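Local coordinates for O-methyltransferase family 2 (Planctopirus limnophila, PDB 5I2H) that probably transfers methyl groups from S-adenosyl-L-methionine to hydroxyls of small molecules, binds the flavone apigenin, and probably works as a homodimer, at the interface of chains A and B. Numbering follows the deposited sequence. Chains: chain A/B, O-methyltransferase family 2.

The interface of chains A and B. Residues chain A 21, 24-25, 160-161, 164-165, 168, 317; chain B 108-109, 112.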
# COMPACT_ATOMS: atom_id res chain seq x y z
N PHE A 21 1.07 -10.21 -3.18
CA PHE A 21 -0.19 -9.65 -3.69
C PHE A 21 -0.68 -8.55 -2.77
O PHE A 21 -1.17 -7.51 -3.24
CB PHE A 21 -1.27 -10.76 -3.80
CG PHE A 21 -1.10 -11.66 -4.99
CD1 PHE A 21 -1.34 -11.17 -6.29
CD2 PHE A 21 -0.76 -12.96 -4.85
CE1 PHE A 21 -1.19 -11.99 -7.41
CE2 PHE A 21 -0.61 -13.80 -6.00
CZ PHE A 21 -0.81 -13.31 -7.26
N PHE A 24 1.25 -5.44 -3.23
CA PHE A 24 0.97 -4.89 -4.54
C PHE A 24 -0.30 -4.04 -4.57
O PHE A 24 -0.42 -3.15 -5.44
CB PHE A 24 0.89 -6.05 -5.55
CG PHE A 24 0.62 -5.62 -6.96
CD1 PHE A 24 1.55 -4.90 -7.67
CD2 PHE A 24 -0.55 -6.02 -7.59
CE1 PHE A 24 1.32 -4.51 -8.98
CE2 PHE A 24 -0.80 -5.65 -8.92
CZ PHE A 24 0.15 -4.89 -9.61
N ARG A 25 -1.26 -4.28 -3.66
CA ARG A 25 -2.49 -3.48 -3.65
C ARG A 25 -2.34 -2.14 -2.95
O ARG A 25 -3.36 -1.45 -2.77
CB ARG A 25 -3.64 -4.17 -2.94
CG ARG A 25 -3.69 -5.60 -3.09
CD ARG A 25 -4.29 -5.96 -4.36
NE ARG A 25 -4.44 -7.41 -4.45
CZ ARG A 25 -4.50 -8.03 -5.62
NH1 ARG A 25 -4.64 -9.34 -5.68
NH2 ARG A 25 -4.39 -7.29 -6.74
N PHE A 160 -1.78 -11.69 -23.12
CA PHE A 160 -1.03 -10.99 -22.07
C PHE A 160 -1.78 -11.03 -20.74
O PHE A 160 -1.21 -11.38 -19.69
CB PHE A 160 -0.76 -9.55 -22.54
CG PHE A 160 -0.09 -8.68 -21.51
CD1 PHE A 160 1.30 -8.71 -21.35
CD2 PHE A 160 -0.84 -7.82 -20.71
CE1 PHE A 160 1.94 -7.92 -20.39
CE2 PHE A 160 -0.22 -7.02 -19.75
CZ PHE A 160 1.18 -7.06 -19.59
N LEU A 161 -3.08 -10.73 -20.77
CA LEU A 161 -3.85 -10.75 -19.54
C LEU A 161 -4.00 -12.18 -19.01
O LEU A 161 -3.84 -12.42 -17.81
CB LEU A 161 -5.22 -10.11 -19.75
CG LEU A 161 -6.12 -10.19 -18.52
CD1 LEU A 161 -5.39 -9.64 -17.27
CD2 LEU A 161 -7.45 -9.45 -18.75
N SER A 164 -0.85 -13.29 -17.39
CA SER A 164 -0.59 -12.60 -16.13
C SER A 164 -1.40 -13.20 -14.99
O SER A 164 -0.87 -13.41 -13.89
CB SER A 164 -0.91 -11.12 -16.29
OG SER A 164 -0.03 -10.58 -17.27
N LEU A 165 -2.68 -13.46 -15.21
CA LEU A 165 -3.45 -14.14 -14.17
C LEU A 165 -3.00 -15.59 -13.97
O LEU A 165 -3.25 -16.16 -12.90
CB LEU A 165 -4.94 -14.10 -14.49
CG LEU A 165 -5.50 -12.67 -14.70
CD1 LEU A 165 -7.01 -12.64 -14.76
CD2 LEU A 165 -5.01 -11.67 -13.67
N ARG A 168 -0.91 -16.44 -10.78
CA ARG A 168 -1.66 -16.70 -9.55
C ARG A 168 -2.22 -18.12 -9.55
O ARG A 168 -2.13 -18.83 -8.55
CB ARG A 168 -2.78 -15.68 -9.34
CG ARG A 168 -3.58 -15.99 -8.03
CD ARG A 168 -4.63 -14.93 -7.71
NE ARG A 168 -5.61 -14.82 -8.80
CZ ARG A 168 -6.31 -13.73 -9.09
NH1 ARG A 168 -6.15 -12.63 -8.35
NH2 ARG A 168 -7.16 -13.74 -10.12
N TYR A 317 -8.08 -5.17 -2.61
CA TYR A 317 -8.27 -5.92 -3.84
C TYR A 317 -9.65 -5.64 -4.44
O TYR A 317 -9.80 -5.53 -5.66
CB TYR A 317 -8.06 -7.41 -3.54
CG TYR A 317 -8.23 -8.32 -4.72
CD1 TYR A 317 -7.79 -7.96 -5.98
CD2 TYR A 317 -8.78 -9.57 -4.55
CE1 TYR A 317 -7.92 -8.82 -7.05
CE2 TYR A 317 -8.93 -10.44 -5.62
CZ TYR A 317 -8.51 -10.05 -6.86
OH TYR A 317 -8.63 -10.92 -7.92
N GLY B 108 4.19 -11.49 -14.20
CA GLY B 108 3.24 -10.93 -15.15
C GLY B 108 2.08 -10.20 -14.47
O GLY B 108 1.58 -9.19 -14.97
N TYR B 109 1.65 -10.70 -13.31
CA TYR B 109 0.60 -10.03 -12.56
C TYR B 109 1.08 -8.67 -12.04
O TYR B 109 0.39 -7.65 -12.17
CB TYR B 109 0.14 -10.92 -11.41
CG TYR B 109 -1.14 -10.47 -10.74
CD1 TYR B 109 -1.12 -9.49 -9.75
CD2 TYR B 109 -2.35 -11.03 -11.10
CE1 TYR B 109 -2.32 -9.07 -9.13
CE2 TYR B 109 -3.52 -10.64 -10.51
CZ TYR B 109 -3.51 -9.64 -9.53
OH TYR B 109 -4.72 -9.27 -8.95
N LEU B 112 1.10 -5.84 -14.55
CA LEU B 112 -0.14 -5.14 -14.90
C LEU B 112 -0.10 -3.68 -14.49
O LEU B 112 -0.86 -2.87 -15.04
CB LEU B 112 -1.34 -5.83 -14.27
CG LEU B 112 -1.63 -7.19 -14.90
CD1 LEU B 112 -2.62 -8.03 -14.07
CD2 LEU B 112 -2.13 -7.04 -16.33
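The ring of B:Tyr109, from helix 107-110, is inserted between helix 18-24 and helix 154-179 of chain A and hides 125 Å² there. Its CG lies anti to the backbone N (chi1 -168°), consistent with the phenol reaching into the partner. A:Phe21 presents its rim to one face of this ring: the planes stand 83° apart with centroids 4.9 Å apart, an edge-to-face pair in which CE1 comes within 3.4 Å of B:Tyr109 CD1. The opposite face is lined from within chain B by a methyl of B:Leu112, CD1, displaced from the ring centre. A:Phe24 runs slantwise past and touches the CE1 side through its CD2 and CE2 atoms. On the other side the methyl CD2 of A:Leu165 lies 3.6 Å from B:Tyr109 CE2. Both flanking groups are shifted toward the B:Leu112 face, while A:Ser164 O sits in plane at the ring's edge, so rotation of the phenol is probably restricted.

Nearer the start of helix 154-179, the other B:Leu112 methyl, CD2, faces the poorly ordered ring of A:Phe160. Nearby, A:Ser164 OG donates to the backbone carbonyl A:Phe160 O (2.8 Å), approaching above the carbonyl plane, and makes a weak hydrogen bond to B:Gly108 O.

At the phenol tip, both terminal nitrogens of A:Arg25, bent at chi2, converge on the one hydroxyl oxygen. Its NH2 and NH1 donate to B:Tyr109 OH at 3.0 and 3.3 Å respectively, and the oxygen lies almost exactly in the guanidinium plane. One face of that guanidinium is backed by A:Tyr317 CD1, which probably helps set its orientation. A:Arg168 NH1 in turn donates to A:Tyr317 OH (3.1 Å), with the oxygen 31° out of the guanidinium plane. The same NH1 lies 3.7 Å from B:Tyr109 OH without a hydrogen bond; the two nearby positive groups may polarise the hydroxyl and ease its ionisation. Repeated by two-fold symmetry, this plug helps join the dimer expected of the family; because A:Leu165, A:Arg168 and A:Tyr317 also line the apigenin pocket, it brings the partner chain to the pocket's border.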